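Local structure of Xaa-Pro dipeptidase (Pyrococcus horikoshii, 1WY2) at residues E152-G157 with K201-G206; K158-V163 with I185-R190. The protein probably splits dipeptides that carry a C-terminal proline behind a nonpolar residue, as a homodimeric metallopeptidase with two metal ions in each subunit. All blocks are in the same frame, centred on the assembly; numbering follows the deposited sequence.

Overall arrangement
Both contacts lie in the M24 metallopeptidase part of the chain, on the same side of its centre and with their own centres about 7 Å apart. Contact 1 is partly buried: two isoleucines cover its inner side, while one backbone hydrogen bond, an arginine-to-carbonyl bond and an ion pair join the turn after helix 130-153 to the loop before strand 208-217. All the touching residues of contact 2 are buried; it sets the start of helix 160-173 against strand 184-187, with one glutamate carrying its polar chemistry. The two are stitched together: K158 pairs with E153 through a salt bridge, its carbonyl probably accepts the amide of I203, and K201 packs on Y189 and R190.

Contact 1: E152-G157 with K201-G206; sequences EEITEG and KRIERG
E156 starts from the crowded rotamer, CG between the backbone N and the carbonyl carbon (chi1 59°), and its extended chain carries OE1 to R205, whose CG stands anti to its own N before the chain bends at chi3. The two meet where the turn joining helices 130-153 and 160-173 of the M24 metallopeptidase ("pita-bread") domain touches the loop that leads into strand 208-217. OE1 lies 2.6 Å from R205 NE in a salt bridge whose hydrogen bond is weak, bent to 126° at the hydrogen; the carboxylate and guanidinium planes are steeply tilted against each other. Long, flexible, charged side chains suit this exposed position at the surface.

The backbone supplies a straighter link. G157 N donates to I203 O at 2.7 Å, in the carbonyl plane and almost linear (174°), and the CA of E156 adds a CH...O contact to the same oxygen. Glycine fits at 157 because, at its positive phi, a CB would collide with the carbonyl oxygen of E156.

On the buried side, I154, the first residue to leave helical geometry after helix 130-153, and I203 cross at about a right angle, I154 CG2 reaching I203 CD1 at 3.8 Å. Branched apolar side chains suit this inner side, where both also touch V230 and I154 continues onto V209 and I211 of strand 208-217.

At the other end, R202 runs extended from CG to NE alongside the turn, and its NH1 gives a hydrogen to G157 O at 2.7 Å, with the oxygen near the guanidinium plane and the nitrogen nearly along the C=O axis.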
loop_
_atom_site.group_PDB
_atom_site.type_symbol
_atom_site.label_atom_id
_atom_site.label_comp_id
_atom_site.label_asym_id
_atom_site.label_seq_id
_atom_site.Cartn_x
_atom_site.Cartn_y
_atom_site.Cartn_z
ATOM N N GLU A 152 -22.840 -16.035 3.145
ATOM C CA GLU A 152 -24.204 -15.762 3.577
ATOM C C GLU A 152 -24.774 -14.517 2.894
ATOM O O GLU A 152 -25.977 -14.433 2.640
ATOM C CB GLU A 152 -24.233 -15.576 5.097
ATOM C CG GLU A 152 -25.617 -15.643 5.723
ATOM C CD GLU A 152 -26.270 -17.000 5.541
ATOM O OE1 GLU A 152 -25.578 -18.024 5.734
ATOM O OE2 GLU A 152 -27.475 -17.043 5.214
ATOM N N GLU A 153 -23.902 -13.560 2.590
ATOM C CA GLU A 153 -24.312 -12.310 1.959
ATOM C C GLU A 153 -24.473 -12.409 0.447
ATOM O O GLU A 153 -25.216 -11.635 -0.158
ATOM C CB GLU A 153 -23.298 -11.214 2.281
ATOM C CG GLU A 153 -23.650 -9.851 1.709
ATOM C CD GLU A 153 -24.956 -9.311 2.257
ATOM O OE1 GLU A 153 -25.103 -9.264 3.495
ATOM O OE2 GLU A 153 -25.832 -8.930 1.450
ATOM N N ILE A 154 -23.775 -13.359 -0.160
ATOM C CA ILE A 154 -23.838 -13.530 -1.603
ATOM C C ILE A 154 -25.130 -14.189 -2.075
ATOM O O ILE A 154 -25.450 -15.317 -1.697
ATOM C CB ILE A 154 -22.625 -14.342 -2.102
ATOM C CG1 ILE A 154 -21.361 -13.485 -1.979
ATOM C CG2 ILE A 154 -22.843 -14.794 -3.540
ATOM C CD1 ILE A 154 -20.072 -14.240 -2.215
ATOM N N THR A 155 -25.869 -13.455 -2.899
ATOM C CA THR A 155 -27.125 -13.926 -3.471
ATOM C C THR A 155 -27.323 -13.184 -4.786
ATOM O O THR A 155 -26.713 -12.137 -5.011
ATOM C CB THR A 155 -28.331 -13.619 -2.551
ATOM O OG1 THR A 155 -28.392 -12.211 -2.298
ATOM C CG2 THR A 155 -28.206 -14.365 -1.232
ATOM N N GLU A 156 -28.166 -13.722 -5.659
ATOM C CA GLU A 156 -28.414 -13.076 -6.939
ATOM C C GLU A 156 -28.880 -11.643 -6.706
ATOM O O GLU A 156 -29.704 -11.386 -5.826
ATOM C CB GLU A 156 -29.467 -13.861 -7.728
ATOM C CG GLU A 156 -30.803 -14.000 -7.021
ATOM C CD GLU A 156 -31.601 -15.191 -7.518
ATOM O OE1 GLU A 156 -31.140 -16.335 -7.317
ATOM O OE2 GLU A 156 -32.682 -14.990 -8.110
ATOM N N GLY A 157 -28.333 -10.712 -7.482
ATOM C CA GLY A 157 -28.711 -9.314 -7.353
ATOM C C GLY A 157 -27.730 -8.460 -6.568
ATOM O O GLY A 157 -27.657 -7.247 -6.769
ATOM N N LYS A 201 -20.199 -5.059 -10.650
ATOM C CA LYS A 201 -20.975 -6.129 -11.263
ATOM C C LYS A 201 -21.906 -6.761 -10.240
ATOM O O LYS A 201 -21.527 -6.963 -9.089
ATOM C CB LYS A 201 -20.056 -7.218 -11.824
ATOM C CG LYS A 201 -20.812 -8.426 -12.378
ATOM C CD LYS A 201 -19.865 -9.534 -12.826
ATOM C CE LYS A 201 -20.625 -10.711 -13.422
ATOM N NZ LYS A 201 -21.582 -11.336 -12.466
ATOM N N ARG A 202 -23.128 -7.069 -10.658
ATOM C CA ARG A 202 -24.067 -7.709 -9.757
ATOM C C ARG A 202 -24.016 -9.212 -9.977
ATOM O O ARG A 202 -23.904 -9.689 -11.108
ATOM C CB ARG A 202 -25.484 -7.171 -9.971
ATOM C CG ARG A 202 -25.664 -5.766 -9.403
ATOM C CD ARG A 202 -27.091 -5.259 -9.507
ATOM N NE ARG A 202 -27.212 -3.909 -8.958
ATOM C CZ ARG A 202 -27.175 -3.613 -7.661
ATOM N NH1 ARG A 202 -27.028 -4.572 -6.757
ATOM N NH2 ARG A 202 -27.280 -2.351 -7.267
ATOM N N ILE A 203 -24.075 -9.953 -8.880
ATOM C CA ILE A 203 -24.027 -11.407 -8.917
ATOM C C ILE A 203 -25.321 -11.998 -9.485
ATOM O O ILE A 203 -26.413 -11.523 -9.183
ATOM C CB ILE A 203 -23.766 -11.944 -7.492
ATOM C CG1 ILE A 203 -22.424 -11.395 -6.995
ATOM C CG2 ILE A 203 -23.774 -13.468 -7.480
ATOM C CD1 ILE A 203 -22.149 -11.642 -5.529
ATOM N N GLU A 204 -25.191 -13.032 -10.312
ATOM C CA GLU A 204 -26.360 -13.674 -10.918
ATOM C C GLU A 204 -26.429 -15.139 -10.517
ATOM O O GLU A 204 -25.406 -15.748 -10.195
ATOM C CB GLU A 204 -26.291 -13.591 -12.447
ATOM C CG GLU A 204 -25.987 -12.212 -13.008
ATOM C CD GLU A 204 -26.038 -12.184 -14.525
ATOM O OE1 GLU A 204 -27.157 -12.151 -15.084
ATOM O OE2 GLU A 204 -24.963 -12.210 -15.159
ATOM N N ARG A 205 -27.628 -15.714 -10.538
ATOM C CA ARG A 205 -27.769 -17.122 -10.186
ATOM C C ARG A 205 -27.020 -17.953 -11.224
ATOM O O ARG A 205 -27.077 -17.664 -12.419
ATOM C CB ARG A 205 -29.249 -17.532 -10.138
ATOM C CG ARG A 205 -29.462 -19.003 -9.789
ATOM C CD ARG A 205 -30.916 -19.305 -9.461
ATOM N NE ARG A 205 -31.288 -18.847 -8.125
ATOM C CZ ARG A 205 -30.998 -19.499 -7.001
ATOM N NH1 ARG A 205 -30.333 -20.644 -7.048
ATOM N NH2 ARG A 205 -31.373 -19.007 -5.828
ATOM N N GLY A 206 -26.311 -18.976 -10.756
ATOM C CA GLY A 206 -25.543 -19.825 -11.649
ATOM C C GLY A 206 -24.098 -19.360 -11.740
ATOM O O GLY A 206 -23.270 -19.984 -12.398
#

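Contact 2: K158-V163 with I185-R190; sequences KKEREV and IASGYR
E160, in the first turn of helix 160-173, sends its side chain straight at the strand. Its CB packs 4.0 Å from I185 CG2; CG, beside the backbone N (chi1 -59°), and then CD run on over the carbonyl oxygen of I185. The extended chain ends in a carboxylate whose oxygens divide the work. OE2 takes two hydrogens from S187: OG donates at 2.6 Å to the anti lone pair, while the amide N, 2.8 Å away, comes from above the carboxylate plane. OE1 forms a salt bridge with R190 NH1 at 2.9 Å, planes 62° apart, and is hydrogen-bonded to S199. Such a grip would probably keep the buried glutamate ionised. Serine suits because its short hydroxyl and its amide reach the same oxygen, arginine because its bent chain brings charge back from the 3-10 turn.

One helical turn on, V163 CG1 meets I185 CD1 at 4.2 Å; I185 lies about 7 Å, side chain to side chain, from metal ligand D212 of strand 208-217. Strand 184-187 pairs antiparallel with that strand, and the helix start lies against its side carrying I185 and S187, while R161 packs on A176, and E162 on M173, of the second subunit.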
loop_
_atom_site.group_PDB
_atom_site.type_symbol
_atom_site.label_atom_id
_atom_site.label_comp_id
_atom_site.label_asym_id
_atom_site.label_seq_id
_atom_site.Cartn_x
_atom_site.Cartn_y
_atom_site.Cartn_z
ATOM N N LYS A 158 -26.975 -9.086 -5.671
ATOM C CA LYS A 158 -26.005 -8.364 -4.853
ATOM C C LYS A 158 -24.825 -7.851 -5.674
ATOM O O LYS A 158 -24.363 -8.518 -6.599
ATOM C CB LYS A 158 -25.477 -9.273 -3.738
ATOM C CG LYS A 158 -26.549 -9.920 -2.877
ATOM C CD LYS A 158 -27.250 -8.897 -1.997
ATOM C CE LYS A 158 -27.851 -9.554 -0.760
ATOM N NZ LYS A 158 -28.091 -8.573 0.332
ATOM N N LYS A 159 -24.343 -6.661 -5.329
ATOM C CA LYS A 159 -23.198 -6.074 -6.013
ATOM C C LYS A 159 -21.925 -6.590 -5.328
ATOM O O LYS A 159 -21.833 -6.579 -4.100
ATOM C CB LYS A 159 -23.264 -4.546 -5.927
ATOM C CG LYS A 159 -22.108 -3.834 -6.606
ATOM C CD LYS A 159 -22.279 -2.316 -6.577
ATOM C CE LYS A 159 -23.485 -1.873 -7.392
ATOM N NZ LYS A 159 -23.589 -0.386 -7.477
ATOM N N GLU A 160 -20.955 -7.044 -6.118
ATOM C CA GLU A 160 -19.702 -7.576 -5.577
ATOM C C GLU A 160 -19.062 -6.648 -4.548
ATOM O O GLU A 160 -18.690 -7.075 -3.454
ATOM C CB GLU A 160 -18.698 -7.826 -6.702
ATOM C CG GLU A 160 -19.175 -8.798 -7.771
ATOM C CD GLU A 160 -18.167 -8.951 -8.894
ATOM O OE1 GLU A 160 -17.344 -8.030 -9.080
ATOM O OE2 GLU A 160 -18.205 -9.981 -9.600
ATOM N N ARG A 161 -18.933 -5.377 -4.909
ATOM C CA ARG A 161 -18.325 -4.386 -4.027
ATOM C C ARG A 161 -19.058 -4.234 -2.700
ATOM O O ARG A 161 -18.436 -3.972 -1.671
ATOM C CB ARG A 161 -18.266 -3.030 -4.728
ATOM C CG ARG A 161 -17.703 -1.913 -3.863
ATOM C CD ARG A 161 -16.527 -1.253 -4.542
ATOM N NE ARG A 161 -16.822 -0.943 -5.937
ATOM C CZ ARG A 161 -15.897 -0.723 -6.861
ATOM N NH1 ARG A 161 -14.612 -0.779 -6.541
ATOM N NH2 ARG A 161 -16.256 -0.460 -8.110
ATOM N N GLU A 162 -20.380 -4.384 -2.718
ATOM C CA GLU A 162 -21.153 -4.249 -1.491
ATOM C C GLU A 162 -20.889 -5.426 -0.562
ATOM O O GLU A 162 -20.872 -5.267 0.660
ATOM C CB GLU A 162 -22.649 -4.121 -1.814
ATOM C CG GLU A 162 -23.017 -2.732 -2.325
ATOM C CD GLU A 162 -24.460 -2.612 -2.783
ATOM O OE1 GLU A 162 -25.337 -3.297 -2.217
ATOM O OE2 GLU A 162 -24.715 -1.807 -3.701
ATOM N N VAL A 163 -20.677 -6.604 -1.143
ATOM C CA VAL A 163 -20.377 -7.784 -0.344
ATOM C C VAL A 163 -19.014 -7.536 0.301
ATOM O O VAL A 163 -18.816 -7.786 1.493
ATOM C CB VAL A 163 -20.307 -9.061 -1.218
ATOM C CG1 VAL A 163 -19.824 -10.244 -0.383
ATOM C CG2 VAL A 163 -21.682 -9.357 -1.809
ATOM N N ILE A 185 -14.024 -10.404 -4.838
ATOM C CA ILE A 185 -15.337 -11.033 -4.903
ATOM C C ILE A 185 -15.550 -11.012 -6.411
ATOM O O ILE A 185 -16.005 -10.010 -6.964
ATOM C CB ILE A 185 -16.454 -10.201 -4.229
ATOM C CG1 ILE A 185 -16.140 -9.967 -2.745
ATOM C CG2 ILE A 185 -17.788 -10.935 -4.369
ATOM C CD1 ILE A 185 -16.089 -11.230 -1.907
ATOM N N ALA A 186 -15.185 -12.109 -7.069
ATOM C CA ALA A 186 -15.276 -12.216 -8.524
ATOM C C ALA A 186 -16.333 -13.224 -8.956
ATOM O O ALA A 186 -16.160 -14.433 -8.783
ATOM C CB ALA A 186 -13.911 -12.607 -9.087
ATOM N N SER A 187 -17.416 -12.718 -9.541
ATOM C CA SER A 187 -18.527 -13.568 -9.960
ATOM C C SER A 187 -18.677 -13.717 -11.470
ATOM O O SER A 187 -18.325 -12.820 -12.234
ATOM C CB SER A 187 -19.836 -13.023 -9.381
ATOM O OG SER A 187 -20.132 -11.738 -9.913
ATOM N N GLY A 188 -19.216 -14.860 -11.885
ATOM C CA GLY A 188 -19.418 -15.114 -13.301
ATOM C C GLY A 188 -18.126 -15.041 -14.086
ATOM O O GLY A 188 -17.107 -15.599 -13.672
ATOM N N TYR A 189 -18.152 -14.343 -15.218
ATOM C CA TYR A 189 -16.958 -14.228 -16.041
ATOM C C TYR A 189 -15.788 -13.621 -15.268
ATOM O O TYR A 189 -14.632 -13.840 -15.623
ATOM C CB TYR A 189 -17.237 -13.389 -17.297
ATOM C CG TYR A 189 -17.441 -11.914 -17.032
ATOM C CD1 TYR A 189 -18.669 -11.426 -16.592
ATOM C CD2 TYR A 189 -16.394 -11.011 -17.197
ATOM C CE1 TYR A 189 -18.848 -10.070 -16.324
ATOM C CE2 TYR A 189 -16.560 -9.656 -16.929
ATOM C CZ TYR A 189 -17.789 -9.193 -16.493
ATOM O OH TYR A 189 -17.952 -7.853 -16.219
ATOM N N ARG A 190 -16.078 -12.867 -14.210
ATOM C CA ARG A 190 -15.008 -12.250 -13.429
ATOM C C ARG A 190 -14.226 -13.266 -12.607
ATOM O O ARG A 190 -13.090 -13.003 -12.219
ATOM C CB ARG A 190 -15.553 -11.153 -12.505
ATOM C CG ARG A 190 -16.209 -9.991 -13.241
ATOM C CD ARG A 190 -16.303 -8.734 -12.375
ATOM N NE ARG A 190 -15.006 -8.076 -12.214
ATOM C CZ ARG A 190 -14.276 -8.097 -11.102
ATOM N NH1 ARG A 190 -14.707 -8.744 -10.026
ATOM N NH2 ARG A 190 -13.106 -7.473 -11.072
#